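Local coordinates for oxidoreductase protein (Agrobacterium radiobacter, PDB 5UI9) that binds NAD in a Rossmann fold and, as a member of the Gfo/Idh/MocA family, probably catalyses NAD-dependent oxidation or reduction of a small hydroxylated substrate, at residues A[32-37]-A[60-65]; A[123-128]-A[317-322]; A[278-283]-A[287-292]. One frame throughout, in Å; residues are numbered along the deposited sequence.

Contact 1 (32-37 with 60-65) and contact 2 (123-128 with 317-322) are buried and reach the same parallel Rossmann sheet, at strands 30-36 and 121-124; both also touch NAD, contact 1 at the adenosine ribose and contact 2 at the nicotinamide amide. Their chemistry differs: contact 1 is small and purely apolar across its segments, whereas contact 2, near the centre of the chain, mixes a valine with a bridging water and a salt bridge with a weak hydrogen bond. Contact 3 (278-283 with 287-292) lies nearer the surface, a loop laid against the start of helix 289-308; its Ile291 packs on Phe127 and Asn126 of contact 2.

Contact 1 (A[32-37]-A[60-65]). With NAD (nicotinamide-adenine-dinucleotide), chain C.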
# COMPACT_ATOMS: atom_id res chain seq x y z
N ILE A 32 13.80 20.01 -34.36
CA ILE A 32 13.89 21.33 -33.71
C ILE A 32 14.66 22.32 -34.60
O ILE A 32 15.82 22.08 -34.94
CB ILE A 32 14.56 21.22 -32.33
CG1 ILE A 32 13.76 20.28 -31.41
CG2 ILE A 32 14.74 22.60 -31.69
CD1 ILE A 32 12.32 20.69 -31.13
N ALA A 33 14.00 23.43 -34.94
CA ALA A 33 14.59 24.49 -35.78
C ALA A 33 15.07 25.70 -34.97
O ALA A 33 15.80 26.53 -35.51
CB ALA A 33 13.58 24.94 -36.83
N ALA A 34 14.64 25.82 -33.71
CA ALA A 34 14.99 26.97 -32.88
C ALA A 34 14.96 26.60 -31.40
O ALA A 34 14.18 25.73 -30.99
CB ALA A 34 14.04 28.12 -33.15
N ILE A 35 15.82 27.23 -30.61
CA ILE A 35 15.84 27.05 -29.17
C ILE A 35 15.88 28.40 -28.45
O ILE A 35 16.28 29.43 -29.02
CB ILE A 35 16.99 26.13 -28.68
CG1 ILE A 35 18.36 26.62 -29.17
CG2 ILE A 35 16.75 24.70 -29.14
CD1 ILE A 35 19.52 25.99 -28.43
N CYS A 36 15.44 28.38 -27.19
CA CYS A 36 15.32 29.58 -26.37
C CYS A 36 15.68 29.28 -24.92
O CYS A 36 15.25 28.26 -24.38
CB CYS A 36 13.89 30.12 -26.46
SG CYS A 36 13.55 31.55 -25.39
N ASP A 37 16.48 30.15 -24.32
CA ASP A 37 16.78 30.10 -22.89
C ASP A 37 17.27 31.47 -22.41
O ASP A 37 18.01 32.16 -23.12
CB ASP A 37 17.84 29.03 -22.60
CG ASP A 37 17.80 28.56 -21.15
OD1 ASP A 37 18.04 29.37 -20.23
OD2 ASP A 37 17.52 27.36 -20.94
N ALA A 60 9.46 35.83 -26.26
CA ALA A 60 8.70 36.86 -26.99
C ALA A 60 9.27 37.11 -28.39
O ALA A 60 8.52 37.17 -29.36
CB ALA A 60 8.65 38.16 -26.20
N ALA A 61 10.59 37.24 -28.47
CA ALA A 61 11.29 37.43 -29.74
C ALA A 61 11.16 36.19 -30.64
O ALA A 61 10.91 36.32 -31.84
CB ALA A 61 12.75 37.76 -29.50
N LEU A 62 11.36 35.01 -30.05
CA LEU A 62 11.17 33.74 -30.75
C LEU A 62 9.81 33.69 -31.45
O LEU A 62 9.75 33.46 -32.65
CB LEU A 62 11.31 32.56 -29.77
CG LEU A 62 10.93 31.15 -30.23
CD1 LEU A 62 11.94 30.62 -31.24
CD2 LEU A 62 10.84 30.22 -29.02
N PHE A 63 8.74 33.93 -30.70
CA PHE A 63 7.39 33.94 -31.26
C PHE A 63 7.17 35.03 -32.31
O PHE A 63 6.46 34.80 -33.29
CB PHE A 63 6.33 34.03 -30.16
CG PHE A 63 6.07 32.73 -29.45
CD1 PHE A 63 5.42 31.69 -30.10
CD2 PHE A 63 6.48 32.55 -28.13
CE1 PHE A 63 5.18 30.49 -29.45
CE2 PHE A 63 6.24 31.35 -27.48
CZ PHE A 63 5.59 30.32 -28.14
N ALA A 64 7.77 36.20 -32.12
CA ALA A 64 7.67 37.30 -33.08
C ALA A 64 8.28 36.93 -34.43
O ALA A 64 7.67 37.18 -35.47
CB ALA A 64 8.33 38.55 -32.53
N ASP A 65 9.47 36.32 -34.41
CA ASP A 65 10.11 35.81 -35.64
C ASP A 65 9.36 34.63 -36.24
O ASP A 65 9.29 34.50 -37.46
CB ASP A 65 11.57 35.39 -35.37
CG ASP A 65 12.53 36.57 -35.29
OD1 ASP A 65 12.12 37.73 -35.47
OD2 ASP A 65 13.73 36.32 -35.04
PA NAD C . 16.29 23.33 -15.27
O1A NAD C . 16.27 24.47 -14.27
O2A NAD C . 17.51 22.45 -15.39
O5B NAD C . 15.97 23.92 -16.72
C5B NAD C . 15.06 25.00 -16.93
C4B NAD C . 15.67 25.90 -17.99
O4B NAD C . 14.67 26.81 -18.45
C3B NAD C . 16.82 26.73 -17.46
O3B NAD C . 17.95 26.59 -18.33
C2B NAD C . 16.30 28.16 -17.42
O2B NAD C . 17.31 29.11 -17.74
C1B NAD C . 15.20 28.13 -18.47
N9A NAD C . 14.06 29.06 -18.30
C8A NAD C . 13.29 29.24 -17.20
N7A NAD C . 12.31 30.15 -17.45
C5A NAD C . 12.44 30.54 -18.73
C6A NAD C . 11.74 31.48 -19.66
N6A NAD C . 10.67 32.21 -19.25
N1A NAD C . 12.21 31.58 -20.92
C2A NAD C . 13.27 30.88 -21.37
N3A NAD C . 13.94 30.02 -20.58
C4A NAD C . 13.58 29.81 -19.29
O3 NAD C . 15.00 22.42 -15.00
PN NAD C . 14.90 20.86 -15.41
O1N NAD C . 15.51 20.00 -14.34
O2N NAD C . 15.36 20.69 -16.84
O5D NAD C . 13.31 20.68 -15.31
C5D NAD C . 12.46 21.43 -16.17
C4D NAD C . 11.07 20.83 -16.10
O4D NAD C . 11.14 19.47 -16.55
C3D NAD C . 10.52 20.82 -14.69
O3D NAD C . 9.18 21.33 -14.69
C2D NAD C . 10.57 19.37 -14.26
O2D NAD C . 9.48 18.99 -13.42
C1D NAD C . 10.51 18.62 -15.59
N1N NAD C . 11.13 17.28 -15.60
C2N NAD C . 10.43 16.30 -16.19
C3N NAD C . 10.90 15.00 -16.27
C7N NAD C . 10.04 13.96 -16.93
O7N NAD C . 9.34 14.29 -17.89
N7N NAD C . 10.05 12.69 -16.50
C4N NAD C . 12.15 14.71 -15.72
C5N NAD C . 12.88 15.74 -15.12
C6N NAD C . 12.35 17.03 -15.08
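Leu62 of helix 59-65 packs onto Ala34 and Cys36 of strand 30-36, a helix-on-sheet contact in the NAD-binding Rossmann fold. From CB the leucine chain sets off with CG anti to the backbone N (chi1 170°), which carries its fork toward the strand. CD1 meets CB of Ala34 at 3.8 Å, while CD2 settles 4.0 Å from CB of Cys36. Ala34 and Cys36 are alternate residues of the strand, with their CB atoms on the same face, and Leu62 spans the two with one methyl each. Small side chains suit this face because the branched leucine supplies the bulk; no hydrogen bond crosses between the segments. Leu62 also packs on Ala9 and Ile11 of the adjoining strand 6-11, so its contact continues across the sheet.

Beyond Cys36, whose SG comes within 4.1 Å of C2A of the NAD adenine, the strand ends and Asp37 follows it directly. An acidic residue just after the second strand is a familiar mark of NAD-binding Rossmann folds. The Asp37 carboxylate takes both ribose hydroxyls, one on each oxygen: O3B donates to OD2 at 2.8 Å, and O2B donates to OD1 at 2.6 Å.

Contact 2 (A[123-128]-A[317-322]). With NAD (nicotinamide-adenine-dinucleotide), chain C.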
# COMPACT_ATOMS: atom_id res chain seq x y z
N VAL A 123 0.42 17.92 -22.31
CA VAL A 123 1.36 17.92 -21.20
C VAL A 123 2.37 16.81 -21.44
O VAL A 123 2.00 15.68 -21.77
CB VAL A 123 0.65 17.74 -19.84
CG1 VAL A 123 1.65 17.74 -18.68
CG2 VAL A 123 -0.39 18.85 -19.67
N HIS A 124 3.65 17.14 -21.32
CA HIS A 124 4.69 16.12 -21.42
C HIS A 124 4.65 15.33 -20.10
O HIS A 124 5.37 15.63 -19.15
CB HIS A 124 6.07 16.73 -21.70
CG HIS A 124 7.12 15.72 -22.05
ND1 HIS A 124 7.83 15.77 -23.23
CD2 HIS A 124 7.59 14.65 -21.37
CE1 HIS A 124 8.69 14.77 -23.26
NE2 HIS A 124 8.57 14.07 -22.14
N GLU A 125 3.76 14.34 -20.07
CA GLU A 125 3.60 13.45 -18.94
C GLU A 125 3.98 12.04 -19.42
O GLU A 125 3.14 11.32 -19.97
CB GLU A 125 2.15 13.53 -18.44
CG GLU A 125 1.80 12.61 -17.28
CD GLU A 125 2.87 12.58 -16.20
OE1 GLU A 125 3.06 13.61 -15.52
OE2 GLU A 125 3.52 11.52 -16.06
N ASN A 126 5.25 11.67 -19.21
CA ASN A 126 5.87 10.55 -19.94
C ASN A 126 5.90 9.20 -19.20
O ASN A 126 6.26 8.18 -19.81
CB ASN A 126 7.27 10.93 -20.51
CG ASN A 126 8.27 11.38 -19.44
OD1 ASN A 126 8.23 10.94 -18.29
ND2 ASN A 126 9.20 12.25 -19.84
N PHE A 127 5.50 9.17 -17.93
CA PHE A 127 5.56 7.92 -17.14
C PHE A 127 4.61 6.85 -17.67
O PHE A 127 5.01 5.71 -17.82
CB PHE A 127 5.33 8.18 -15.65
CG PHE A 127 6.59 8.43 -14.88
CD1 PHE A 127 7.48 9.41 -15.27
CD2 PHE A 127 6.89 7.68 -13.74
CE1 PHE A 127 8.65 9.64 -14.57
CE2 PHE A 127 8.06 7.91 -13.02
CZ PHE A 127 8.94 8.88 -13.44
N ARG A 128 3.38 7.24 -18.01
CA ARG A 128 2.43 6.30 -18.64
C ARG A 128 2.92 5.76 -20.01
O ARG A 128 2.43 4.73 -20.47
CB ARG A 128 1.04 6.93 -18.79
CG ARG A 128 0.94 8.05 -19.83
CD ARG A 128 -0.49 8.26 -20.29
NE ARG A 128 -1.30 8.89 -19.25
CZ ARG A 128 -2.58 9.25 -19.39
NH1 ARG A 128 -3.22 9.04 -20.54
NH2 ARG A 128 -3.21 9.83 -18.38
N ALA A 317 -6.43 19.06 -21.34
CA ALA A 317 -7.75 18.73 -20.79
C ALA A 317 -7.74 17.44 -19.96
O ALA A 317 -8.27 17.42 -18.85
CB ALA A 317 -8.78 18.64 -21.91
N ASP A 318 -7.13 16.38 -20.49
CA ASP A 318 -6.96 15.14 -19.73
C ASP A 318 -6.15 15.38 -18.46
O ASP A 318 -6.51 14.89 -17.38
CB ASP A 318 -6.29 14.04 -20.56
CG ASP A 318 -6.09 12.75 -19.76
OD1 ASP A 318 -7.04 11.95 -19.67
OD2 ASP A 318 -4.98 12.54 -19.21
N ASN A 319 -5.06 16.13 -18.59
CA ASN A 319 -4.12 16.33 -17.50
C ASN A 319 -4.72 17.07 -16.30
O ASN A 319 -4.24 16.90 -15.19
CB ASN A 319 -2.85 17.03 -17.99
CG ASN A 319 -1.70 16.90 -17.00
OD1 ASN A 319 -1.33 17.86 -16.33
ND2 ASN A 319 -1.13 15.70 -16.91
N LEU A 320 -5.76 17.88 -16.52
CA LEU A 320 -6.51 18.51 -15.41
C LEU A 320 -6.99 17.47 -14.39
O LEU A 320 -7.01 17.74 -13.19
CB LEU A 320 -7.73 19.28 -15.93
CG LEU A 320 -7.52 20.50 -16.82
CD1 LEU A 320 -8.87 21.05 -17.27
CD2 LEU A 320 -6.71 21.57 -16.10
N LYS A 321 -7.38 16.29 -14.87
CA LYS A 321 -7.89 15.23 -13.99
C LYS A 321 -6.78 14.54 -13.20
O LYS A 321 -7.05 13.96 -12.15
CB LYS A 321 -8.75 14.24 -14.78
CG LYS A 321 -10.07 14.86 -15.25
CD LYS A 321 -10.89 13.94 -16.14
CE LYS A 321 -10.41 13.98 -17.58
NZ LYS A 321 -11.15 13.02 -18.43
N THR A 322 -5.55 14.61 -13.70
CA THR A 322 -4.37 14.23 -12.93
C THR A 322 -3.97 15.35 -11.97
O THR A 322 -3.76 15.11 -10.78
CB THR A 322 -3.18 13.89 -13.86
OG1 THR A 322 -3.47 12.66 -14.54
CG2 THR A 322 -1.88 13.74 -13.09
PA NAD C . 16.29 23.33 -15.27
O1A NAD C . 16.27 24.47 -14.27
O2A NAD C . 17.51 22.45 -15.39
O5B NAD C . 15.97 23.92 -16.72
C5B NAD C . 15.06 25.00 -16.93
C4B NAD C . 15.67 25.90 -17.99
O4B NAD C . 14.67 26.81 -18.45
C3B NAD C . 16.82 26.73 -17.46
O3B NAD C . 17.95 26.59 -18.33
C2B NAD C . 16.30 28.16 -17.42
O2B NAD C . 17.31 29.11 -17.74
C1B NAD C . 15.20 28.13 -18.47
N9A NAD C . 14.06 29.06 -18.30
C8A NAD C . 13.29 29.24 -17.20
N7A NAD C . 12.31 30.15 -17.45
C5A NAD C . 12.44 30.54 -18.73
C6A NAD C . 11.74 31.48 -19.66
N6A NAD C . 10.67 32.21 -19.25
N1A NAD C . 12.21 31.58 -20.92
C2A NAD C . 13.27 30.88 -21.37
N3A NAD C . 13.94 30.02 -20.58
C4A NAD C . 13.58 29.81 -19.29
O3 NAD C . 15.00 22.42 -15.00
PN NAD C . 14.90 20.86 -15.41
O1N NAD C . 15.51 20.00 -14.34
O2N NAD C . 15.36 20.69 -16.84
O5D NAD C . 13.31 20.68 -15.31
C5D NAD C . 12.46 21.43 -16.17
C4D NAD C . 11.07 20.83 -16.10
O4D NAD C . 11.14 19.47 -16.55
C3D NAD C . 10.52 20.82 -14.69
O3D NAD C . 9.18 21.33 -14.69
C2D NAD C . 10.57 19.37 -14.26
O2D NAD C . 9.48 18.99 -13.42
C1D NAD C . 10.51 18.62 -15.59
N1N NAD C . 11.13 17.28 -15.60
C2N NAD C . 10.43 16.30 -16.19
C3N NAD C . 10.90 15.00 -16.27
C7N NAD C . 10.04 13.96 -16.93
O7N NAD C . 9.34 14.29 -17.89
N7N NAD C . 10.05 12.69 -16.50
C4N NAD C . 12.15 14.71 -15.72
C5N NAD C . 12.88 15.74 -15.12
C6N NAD C . 12.35 17.03 -15.08
O HOH W 1 1.02 15.22 -15.14
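Val123 and Asn319 make the van der Waals part of this contact, between the last strand of the Rossmann sheet and helix 316-335. The two side chains cross at about a right angle: CG2 of Val123 rests 3.5 Å from CB of Asn319 and also meets the amide carbon, while CG1 only borders the amide. The beta-branched valine suits a strand edge packed on a helix.

The charged part is looser. NH2 of Arg128 and OD2 of Asp318, 3.3 Å apart, form a salt bridge whose hydrogen bond is weak, bent to 124°, with the guanidinium and carboxylate planes nearly perpendicular. Stronger partners, Asp185 for the arginine and Arg188 for the aspartate, make a larger charge network.

One water joins the segments, donating to OE1 of Glu125 (2.6 Å) and accepting from ND2 of Asn319 (2.8 Å). OE2 of the glutamate meets His182, a residue of the acid-ligand pocket.

Asn126 reads the nicotinamide amide: its OD1 accepts from N7N of NAD at 3.1 Å, nearly straight at 165°, and its ND2 gives O7N a weak bond (2.8 Å, 117°). ND2 of Asn126 also bonds NE2 of His124 at 3.0 Å, in the imidazole plane, which fixes the rotation of the asparagine amide.

Helix 175-191 packs against Glu125 and Arg128, helix 289-308 covers His124, and Leu320, whose CB points away from this contact, packs on helix 104-116.

Contact 3 (A[278-283]-A[287-292]); sequences PQLLSW and PWHNIQ. With 8A1 ((2S)-2,3-dihydroxy-2-methylpropanoic acid), chain D.
The loop that follows strand 271-275 doubles back along the first turn of helix 289-308; Trp288, just before the helix, and Ile291 within it line the acid-ligand pocket. Pro278 sets CG 3.7 Å from ND1 of His289 and its CB at the same distance from OD1 of Asn290; its compact ring fits where the chains come close. Next, Leu280 turns its CD1 methyl onto CB of His289 at 3.5 Å. The imidazole owes this position to its first torsion (chi1 62°), which places CG between the backbone N and the carbonyl carbon and brings the ring across Pro278, at about a right angle. ND1 of His289 is buried here without a hydrogen-bonding partner in the model.

Further along, Trp283 and Gln292 slide past each other in opposite directions, the ring and amide planes 80° apart. CZ3 of the tryptophan lies 3.6 Å from CB of Gln292, and CH2 comes 3.4 Å from its backbone O. A broad indole can thus cover the aliphatic part of a glutamine while the amide remains available: NE2 of Gln292 bonds Asn19, and NE1 of Trp283 bonds Asp26.

No direct hydrogen bond crosses, but a water does the joining. It donates to O of Gln279 and to O of His289 (2.8 Å), and accepts from N of Leu281, tying the loop backbone to the helix.

In the pocket, CH2 of Trp288 approaches methyl C3 of the bound dihydroxy acid at 3.7 Å, near the plane of the indole, and CD1 of Ile291 lies 3.8 Å from OXT of the acid. Among its other neighbours, Trp283 packs on Asn19 and Ala23 of helix 17-26 and stacks with His22, while Leu281 reaches Leu296, one turn after Gln292 in helix 289-308.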
# COMPACT_ATOMS: atom_id res chain seq x y z
N PRO A 278 12.74 -1.71 -20.52
CA PRO A 278 12.78 -0.72 -21.57
C PRO A 278 13.95 -0.96 -22.50
O PRO A 278 14.90 -1.66 -22.15
CB PRO A 278 12.98 0.59 -20.80
CG PRO A 278 13.82 0.18 -19.64
CD PRO A 278 13.36 -1.21 -19.28
N GLN A 279 13.85 -0.39 -23.69
CA GLN A 279 14.96 -0.35 -24.62
C GLN A 279 16.02 0.61 -24.10
O GLN A 279 15.77 1.41 -23.20
CB GLN A 279 14.47 0.11 -26.00
CG GLN A 279 13.50 -0.86 -26.66
CD GLN A 279 13.11 -0.42 -28.06
OE1 GLN A 279 13.39 -1.12 -29.05
NE2 GLN A 279 12.49 0.74 -28.16
N LEU A 280 17.20 0.51 -24.69
CA LEU A 280 18.30 1.40 -24.38
C LEU A 280 18.66 2.14 -25.66
O LEU A 280 19.30 1.59 -26.56
CB LEU A 280 19.49 0.59 -23.85
CG LEU A 280 20.70 1.39 -23.36
CD1 LEU A 280 20.32 2.31 -22.20
CD2 LEU A 280 21.81 0.43 -22.94
N LEU A 281 18.22 3.39 -25.75
CA LEU A 281 18.47 4.20 -26.93
C LEU A 281 19.95 4.58 -26.98
O LEU A 281 20.64 4.55 -25.95
CB LEU A 281 17.57 5.43 -26.94
CG LEU A 281 16.07 5.13 -26.96
CD1 LEU A 281 15.27 6.42 -26.85
CD2 LEU A 281 15.68 4.34 -28.21
N SER A 282 20.43 4.93 -28.18
CA SER A 282 21.86 5.22 -28.41
C SER A 282 22.42 6.33 -27.50
O SER A 282 23.57 6.26 -27.05
CB SER A 282 22.09 5.58 -29.89
OG SER A 282 21.28 6.68 -30.28
N TRP A 283 21.57 7.32 -27.20
CA TRP A 283 21.92 8.49 -26.37
C TRP A 283 21.54 8.35 -24.88
O TRP A 283 21.79 9.26 -24.09
CB TRP A 283 21.25 9.74 -26.95
CG TRP A 283 19.77 9.61 -27.22
CD1 TRP A 283 19.17 9.21 -28.39
CD2 TRP A 283 18.70 9.87 -26.30
NE1 TRP A 283 17.80 9.22 -28.26
CE2 TRP A 283 17.48 9.63 -26.99
CE3 TRP A 283 18.65 10.34 -24.99
CZ2 TRP A 283 16.23 9.81 -26.39
CZ3 TRP A 283 17.40 10.52 -24.40
CH2 TRP A 283 16.21 10.25 -25.10
N PRO A 287 20.87 5.58 -14.85
CA PRO A 287 19.61 4.84 -14.76
C PRO A 287 18.39 5.57 -15.36
O PRO A 287 17.26 5.23 -15.03
CB PRO A 287 19.44 4.73 -13.24
CG PRO A 287 19.93 6.05 -12.76
CD PRO A 287 21.04 6.46 -13.69
N TRP A 288 18.60 6.56 -16.23
CA TRP A 288 17.49 7.34 -16.82
C TRP A 288 16.83 6.71 -18.05
O TRP A 288 15.87 7.27 -18.59
CB TRP A 288 17.98 8.74 -17.19
CG TRP A 288 18.30 9.56 -16.01
CD1 TRP A 288 19.49 9.63 -15.36
CD2 TRP A 288 17.41 10.45 -15.33
NE1 TRP A 288 19.40 10.52 -14.31
CE2 TRP A 288 18.14 11.03 -14.27
CE3 TRP A 288 16.07 10.81 -15.52
CZ2 TRP A 288 17.56 11.96 -13.39
CZ3 TRP A 288 15.50 11.74 -14.65
CH2 TRP A 288 16.25 12.30 -13.59
N HIS A 289 17.37 5.59 -18.51
CA HIS A 289 17.00 5.00 -19.80
C HIS A 289 15.51 4.70 -20.00
O HIS A 289 14.99 4.91 -21.09
CB HIS A 289 17.91 3.81 -20.16
CG HIS A 289 17.85 2.66 -19.20
ND1 HIS A 289 17.30 1.44 -19.55
CD2 HIS A 289 18.31 2.51 -17.94
CE1 HIS A 289 17.40 0.61 -18.53
NE2 HIS A 289 18.00 1.24 -17.54
N ASN A 290 14.83 4.26 -18.95
CA ASN A 290 13.38 4.01 -19.02
C ASN A 290 12.62 5.30 -19.34
O ASN A 290 11.75 5.30 -20.21
CB ASN A 290 12.87 3.38 -17.72
CG ASN A 290 11.41 2.96 -17.78
OD1 ASN A 290 10.82 2.82 -18.86
ND2 ASN A 290 10.82 2.75 -16.61
N ILE A 291 12.94 6.38 -18.62
CA ILE A 291 12.33 7.70 -18.83
C ILE A 291 12.70 8.22 -20.22
O ILE A 291 11.84 8.73 -20.95
CB ILE A 291 12.74 8.71 -17.73
CG1 ILE A 291 12.14 8.29 -16.37
CG2 ILE A 291 12.31 10.14 -18.08
CD1 ILE A 291 12.64 9.10 -15.19
N GLN A 292 13.97 8.07 -20.57
CA GLN A 292 14.47 8.54 -21.86
C GLN A 292 13.77 7.90 -23.06
O GLN A 292 13.44 8.60 -24.02
CB GLN A 292 15.98 8.35 -21.92
CG GLN A 292 16.71 9.36 -21.04
CD GLN A 292 18.18 9.04 -20.84
OE1 GLN A 292 18.55 7.88 -20.62
NE2 GLN A 292 19.02 10.06 -20.88
OXT 8A1 D . 11.04 12.27 -13.87
C 8A1 D . 10.71 13.26 -13.17
O 8A1 D . 9.74 13.99 -13.47
CA 8A1 D . 11.49 13.58 -11.93
CB 8A1 D . 10.75 12.91 -10.77
O1 8A1 D . 11.51 12.98 -9.55
O2 8A1 D . 11.54 15.00 -11.73
C3 8A1 D . 12.93 13.08 -12.06
O HOH W 2 16.37 4.06 -23.35